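Local coordinates for protein putative metal-dependent isothiocyanate hydrolase SaxA (Pectobacterium carotovorum, PDB 6BRM) that probably hydrolyses isothiocyanates, as a dinuclear zinc enzyme of the metallo-beta-lactamase superfamily, at residues D125-H128 with L133-D136; G188-V191 with P197-M200. One frame throughout, in Å; residues are numbered along the deposited sequence.

In the fold
Both contacts close short loops at the zinc site. The chain leaves strand 120-124 and enters contact 1, which closes the loop between residues 125-128 and 133-136 just before helix 137-143. It then passes through strands 148-152, 159-163 and 182-186 of the same mixed sheet. Contact 2 follows, joining residues 188-191 to 197-200 around a small hairpin ahead of helix 203-211. The two loops come in series, neither within the other. They still meet in space, with centres about 13 Å apart. His128 ND1 of contact 1 probably hydrogen-bonds to Ile198 O of contact 2, which would let the second loop steady a zinc ligand of the first.

Contact 1: residues D125-H128 with L133-D136; sequences DGQH and LYAD. With ZN (zinc ion), chain L.
The hydroxyl of Tyr134 reaches back to the backbone of His128, a zinc ligand, within one loop of the metallo-beta-lactamase fold. The bond from His128 N to Tyr134 OH is 3.0 Å long but weak, bent to 121° at the hydrogen. The main partner of Tyr134 OH is the carbonyl Gly144 O, past helix 137-143. His128 CB also lies beside the hydroxyl. Gln127 runs past the tyrosine in the opposite direction. Its CG lies 3.4 Å from Tyr134 CE2, an oblique approach, and the amide and ring planes are 35° apart. The amide end is held by Asn131 and by Lys169 of the second subunit, which places this loop at the dimer interface. Leu133 CD2 covers one face of the Tyr134 ring, nearer its border than its middle. The imidazole of His128 turns from the tyrosine: chi1 of -159° sets CG anti to the backbone N and carries the ring to the metal. Its ND1 is hydrogen-bonded to Ile198 O, leaving NE2 for the zinc. His67, His69 and Asp164 bind the same zinc. A water completes the set, and His128 NE2 meets the zinc ion at 2.2 Å.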
ATOM      1  N   ASP B 125      -4.454  -3.203  -4.694  1.00 46.36           N
ATOM      2  CA  ASP B 125      -3.957  -1.842  -4.472  1.00 45.82           C
ATOM      3  C   ASP B 125      -2.492  -1.770  -4.880  1.00 44.89           C
ATOM      4  O   ASP B 125      -1.685  -2.557  -4.405  1.00 44.57           O
ATOM      5  CB  ASP B 125      -4.116  -1.417  -3.005  1.00 45.74           C
ATOM      6  CG  ASP B 125      -3.915   0.091  -2.798  1.00 44.57           C
ATOM      7  OD1 ASP B 125      -4.617   0.890  -3.453  1.00 43.21           O
ATOM      8  OD2 ASP B 125      -3.060   0.478  -1.975  1.00 43.52           O
ATOM      9  N   GLY B 126      -2.170  -0.837  -5.774  1.00 45.96           N
ATOM     10  CA  GLY B 126      -0.792  -0.578  -6.199  1.00 45.41           C
ATOM     11  C   GLY B 126      -0.368   0.810  -5.763  1.00 45.36           C
ATOM     12  O   GLY B 126      -1.112   1.500  -5.064  1.00 43.29           O
ATOM     13  N   GLN B 127       0.840   1.209  -6.155  1.00 45.42           N
ATOM     14  CA  GLN B 127       1.300   2.580  -5.986  1.00 46.51           C
ATOM     15  C   GLN B 127       1.921   3.076  -7.291  1.00 47.79           C
ATOM     16  O   GLN B 127       2.972   2.589  -7.707  1.00 50.00           O
ATOM     17  CB  GLN B 127       2.296   2.672  -4.830  1.00 47.16           C
ATOM     18  CG  GLN B 127       2.481   4.086  -4.299  1.00 47.46           C
ATOM     19  CD  GLN B 127       3.160   4.120  -2.946  1.00 48.29           C
ATOM     20  OE1 GLN B 127       2.501   4.236  -1.912  1.00 48.57           O
ATOM     21  NE2 GLN B 127       4.484   4.012  -2.946  1.00 48.66           N
ATOM     22  N   HIS B 128       1.269   4.057  -7.918  1.00 48.66           N
ATOM     23  CA  HIS B 128       1.661   4.584  -9.230  1.00 47.83           C
ATOM     24  C   HIS B 128       2.720   5.680  -9.053  1.00 48.15           C
ATOM     25  O   HIS B 128       2.514   6.833  -9.436  1.00 51.12           O
ATOM     26  CB  HIS B 128       0.410   5.119  -9.953  1.00 47.35           C
ATOM     27  CG  HIS B 128       0.544   5.216 -11.442  1.00 47.82           C
ATOM     28  ND1 HIS B 128       1.762   5.251 -12.090  1.00 46.80           N
ATOM     29  CD2 HIS B 128      -0.399   5.314 -12.410  1.00 46.82           C
ATOM     30  CE1 HIS B 128       1.561   5.352 -13.393  1.00 46.88           C
ATOM     31  NE2 HIS B 128       0.260   5.401 -13.613  1.00 45.96           N
ATOM     32  N   LEU B 133       7.085  10.806  -4.182  1.00 49.21           N
ATOM     33  CA  LEU B 133       6.061  11.374  -5.065  1.00 48.30           C
ATOM     34  C   LEU B 133       4.708  11.579  -4.381  1.00 47.08           C
ATOM     35  O   LEU B 133       4.068  12.607  -4.585  1.00 47.85           O
ATOM     36  CB  LEU B 133       5.882  10.496  -6.312  1.00 48.61           C
ATOM     37  CG  LEU B 133       4.947  11.043  -7.404  1.00 48.95           C
ATOM     38  CD1 LEU B 133       5.544  10.847  -8.795  1.00 49.78           C
ATOM     39  CD2 LEU B 133       3.555  10.427  -7.334  1.00 49.25           C
ATOM     40  N   TYR B 134       4.279  10.609  -3.574  1.00 46.36           N
ATOM     41  CA  TYR B 134       2.981  10.695  -2.875  1.00 45.55           C
ATOM     42  C   TYR B 134       2.974  11.587  -1.617  1.00 46.45           C
ATOM     43  O   TYR B 134       1.907  11.832  -1.050  1.00 46.20           O
ATOM     44  CB  TYR B 134       2.429   9.293  -2.578  1.00 43.40           C
ATOM     45  CG  TYR B 134       1.848   8.628  -3.804  1.00 41.88           C
ATOM     46  CD1 TYR B 134       0.546   8.895  -4.210  1.00 40.38           C
ATOM     47  CD2 TYR B 134       2.609   7.750  -4.575  1.00 42.51           C
ATOM     48  CE1 TYR B 134       0.013   8.301  -5.343  1.00 40.70           C
ATOM     49  CE2 TYR B 134       2.085   7.146  -5.711  1.00 41.40           C
ATOM     50  CZ  TYR B 134       0.787   7.420  -6.088  1.00 40.85           C
ATOM     51  OH  TYR B 134       0.262   6.817  -7.208  1.00 40.03           O
ATOM     52  N   ALA B 135       4.143  12.065  -1.187  1.00 49.01           N
ATOM     53  CA  ALA B 135       4.228  13.161  -0.204  1.00 51.36           C
ATOM     54  C   ALA B 135       3.786  14.499  -0.813  1.00 53.91           C
ATOM     55  O   ALA B 135       3.294  15.379  -0.097  1.00 54.85           O
ATOM     56  CB  ALA B 135       5.638  13.280   0.358  1.00 50.61           C
ATOM     57  N   ASP B 136       3.982  14.648  -2.126  1.00 55.70           N
ATOM     58  CA  ASP B 136       3.467  15.789  -2.882  1.00 55.36           C
ATOM     59  C   ASP B 136       1.974  15.573  -3.108  1.00 54.86           C
ATOM     60  O   ASP B 136       1.580  14.619  -3.779  1.00 56.41           O
ATOM     61  CB  ASP B 136       4.210  15.921  -4.223  1.00 55.85           C
ATOM     62  CG  ASP B 136       3.890  17.218  -4.960  1.00 56.98           C
ATOM     63  OD1 ASP B 136       2.716  17.435  -5.336  1.00 55.20           O
ATOM     64  OD2 ASP B 136       4.826  18.010  -5.191  1.00 59.93           O
TER
HETATM   65 ZN    ZN L 301      -1.142   5.308 -15.300  1.00 48.41          ZN
HETATM   66  O   HOH W   1      -0.625   5.839 -17.357  1.00 47.57           O

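Contact 2: residues G188-V191 with P197-M200; sequences GYAV and PIIM
The two segments run antiparallel, with Val191 and Pro197 as a non-hydrogen-bonded pair whose CA atoms are 4.1 Å apart. Two backbone bonds follow this pair. Ile198 N gives a nearly straight bond to Ala190 O, 3.1 Å long and 178° at the hydrogen. Farther along, Tyr189 N bonds to Met200 O at 3.0 Å, with more bend. Between these bonds the two isoleucines pack along the 188-191 backbone. Ile198 CG1 lies 3.7 Å from Ala190 CB, and its CD1 also touches that methyl. This follows from chi1 of 55°, which swings CG1 in over the backbone, close to Ala190 O as well. Ile199 has a similar first torsion. Its CG1 packs on the backbone N of Ala190, while its CD1 reaches Gly188 and lies 3.8 Å from Gly188 CA. On the outer side, Tyr189 and Pro197 run alongside each other in one direction. The phenol approaches the proline obliquely, with Tyr189 CE1 3.9 Å from Pro197 CG. Val191 CG2 rests against the nitrogen of the proline ring, 3.6 Å from Pro197 N. Leu230 and Leu229 also touch Tyr189 and Val191, respectively. The inner side faces the metals. Ile199 touches the zinc ligands His128 and His221, and Ile198 O accepts a hydrogen bond from His128 ND1. The arrangement is a short beta hairpin whose far end opens into a loop beside the dinuclear zinc site of a metallo-beta-lactamase fold. Its geometry is consistent with a second-shell backbone carbonyl placed to fix the rotation of a ligand histidine at that site.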
ATOM      1  N   GLY B 188       7.084  -0.435 -18.715  1.00 57.31           N
ATOM      2  CA  GLY B 188       7.439   0.706 -19.549  1.00 58.13           C
ATOM      3  C   GLY B 188       8.672   1.450 -19.085  1.00 58.51           C
ATOM      4  O   GLY B 188       9.403   2.013 -19.903  1.00 58.15           O
ATOM      5  N   TYR B 189       8.896   1.452 -17.771  1.00 59.38           N
ATOM      6  CA  TYR B 189       9.946   2.251 -17.131  1.00 59.23           C
ATOM      7  C   TYR B 189       9.824   3.741 -17.486  1.00 59.09           C
ATOM      8  O   TYR B 189      10.808   4.405 -17.828  1.00 61.96           O
ATOM      9  CB  TYR B 189      11.343   1.690 -17.447  1.00 58.51           C
ATOM     10  CG  TYR B 189      12.401   2.067 -16.426  1.00 59.50           C
ATOM     11  CD1 TYR B 189      12.321   1.611 -15.106  1.00 59.41           C
ATOM     12  CD2 TYR B 189      13.489   2.876 -16.773  1.00 59.72           C
ATOM     13  CE1 TYR B 189      13.286   1.950 -14.165  1.00 59.87           C
ATOM     14  CE2 TYR B 189      14.461   3.218 -15.838  1.00 59.14           C
ATOM     15  CZ  TYR B 189      14.356   2.754 -14.537  1.00 59.34           C
ATOM     16  OH  TYR B 189      15.312   3.091 -13.606  1.00 58.38           O
ATOM     17  N   ALA B 190       8.594   4.247 -17.421  1.00 58.27           N
ATOM     18  CA  ALA B 190       8.349   5.682 -17.428  1.00 58.84           C
ATOM     19  C   ALA B 190       8.900   6.243 -16.127  1.00 58.93           C
ATOM     20  O   ALA B 190       8.707   5.651 -15.064  1.00 57.33           O
ATOM     21  CB  ALA B 190       6.862   5.978 -17.555  1.00 58.34           C
ATOM     22  N   VAL B 191       9.600   7.370 -16.220  1.00 61.51           N
ATOM     23  CA  VAL B 191      10.311   7.940 -15.082  1.00 62.63           C
ATOM     24  C   VAL B 191       9.912   9.403 -14.893  1.00 62.94           C
ATOM     25  O   VAL B 191       9.799  10.152 -15.865  1.00 64.68           O
ATOM     26  CB  VAL B 191      11.845   7.757 -15.247  1.00 64.69           C
ATOM     27  CG1 VAL B 191      12.428   8.708 -16.290  1.00 65.73           C
ATOM     28  CG2 VAL B 191      12.563   7.906 -13.913  1.00 65.86           C
ATOM     29  N   PRO B 197      11.137   6.457 -10.927  1.00 51.93           N
ATOM     30  CA  PRO B 197      10.168   5.661 -11.703  1.00 51.07           C
ATOM     31  C   PRO B 197       8.721   5.705 -11.193  1.00 51.67           C
ATOM     32  O   PRO B 197       8.496   5.747  -9.978  1.00 54.73           O
ATOM     33  CB  PRO B 197      10.723   4.238 -11.604  1.00 51.13           C
ATOM     34  CG  PRO B 197      12.186   4.420 -11.420  1.00 51.52           C
ATOM     35  CD  PRO B 197      12.340   5.666 -10.596  1.00 51.92           C
ATOM     36  N   ILE B 198       7.771   5.714 -12.131  1.00 48.65           N
ATOM     37  CA  ILE B 198       6.327   5.746 -11.835  1.00 46.54           C
ATOM     38  C   ILE B 198       5.592   4.427 -12.126  1.00 45.27           C
ATOM     39  O   ILE B 198       4.436   4.261 -11.711  1.00 43.00           O
ATOM     40  CB  ILE B 198       5.602   6.908 -12.566  1.00 46.74           C
ATOM     41  CG1 ILE B 198       5.832   6.862 -14.084  1.00 46.24           C
ATOM     42  CG2 ILE B 198       6.057   8.248 -12.005  1.00 46.89           C
ATOM     43  CD1 ILE B 198       4.794   7.618 -14.882  1.00 46.44           C
ATOM     44  N   ILE B 199       6.247   3.519 -12.856  1.00 43.81           N
ATOM     45  CA  ILE B 199       5.757   2.162 -13.097  1.00 44.37           C
ATOM     46  C   ILE B 199       6.951   1.188 -13.047  1.00 46.06           C
ATOM     47  O   ILE B 199       8.071   1.601 -12.731  1.00 45.47           O
ATOM     48  CB  ILE B 199       4.973   2.067 -14.437  1.00 44.58           C
ATOM     49  CG1 ILE B 199       5.828   2.522 -15.626  1.00 44.28           C
ATOM     50  CG2 ILE B 199       3.691   2.892 -14.374  1.00 43.57           C
ATOM     51  CD1 ILE B 199       5.167   2.283 -16.969  1.00 44.26           C
ATOM     52  N   MET B 200       6.722  -0.092 -13.352  1.00 48.53           N
ATOM     53  CA  MET B 200       7.777  -1.115 -13.247  1.00 49.75           C
ATOM     54  C   MET B 200       8.768  -1.041 -14.405  1.00 50.33           C
ATOM     55  O   MET B 200       8.517  -0.381 -15.418  1.00 48.76           O
ATOM     56  CB  MET B 200       7.180  -2.526 -13.178  1.00 50.12           C
ATOM     57  CG  MET B 200       6.093  -2.684 -12.131  1.00 50.88           C
ATOM     58  SD  MET B 200       5.794  -4.364 -11.565  1.00 52.53           S
ATOM     59  CE  MET B 200       6.264  -4.249  -9.840  1.00 52.78           C
TER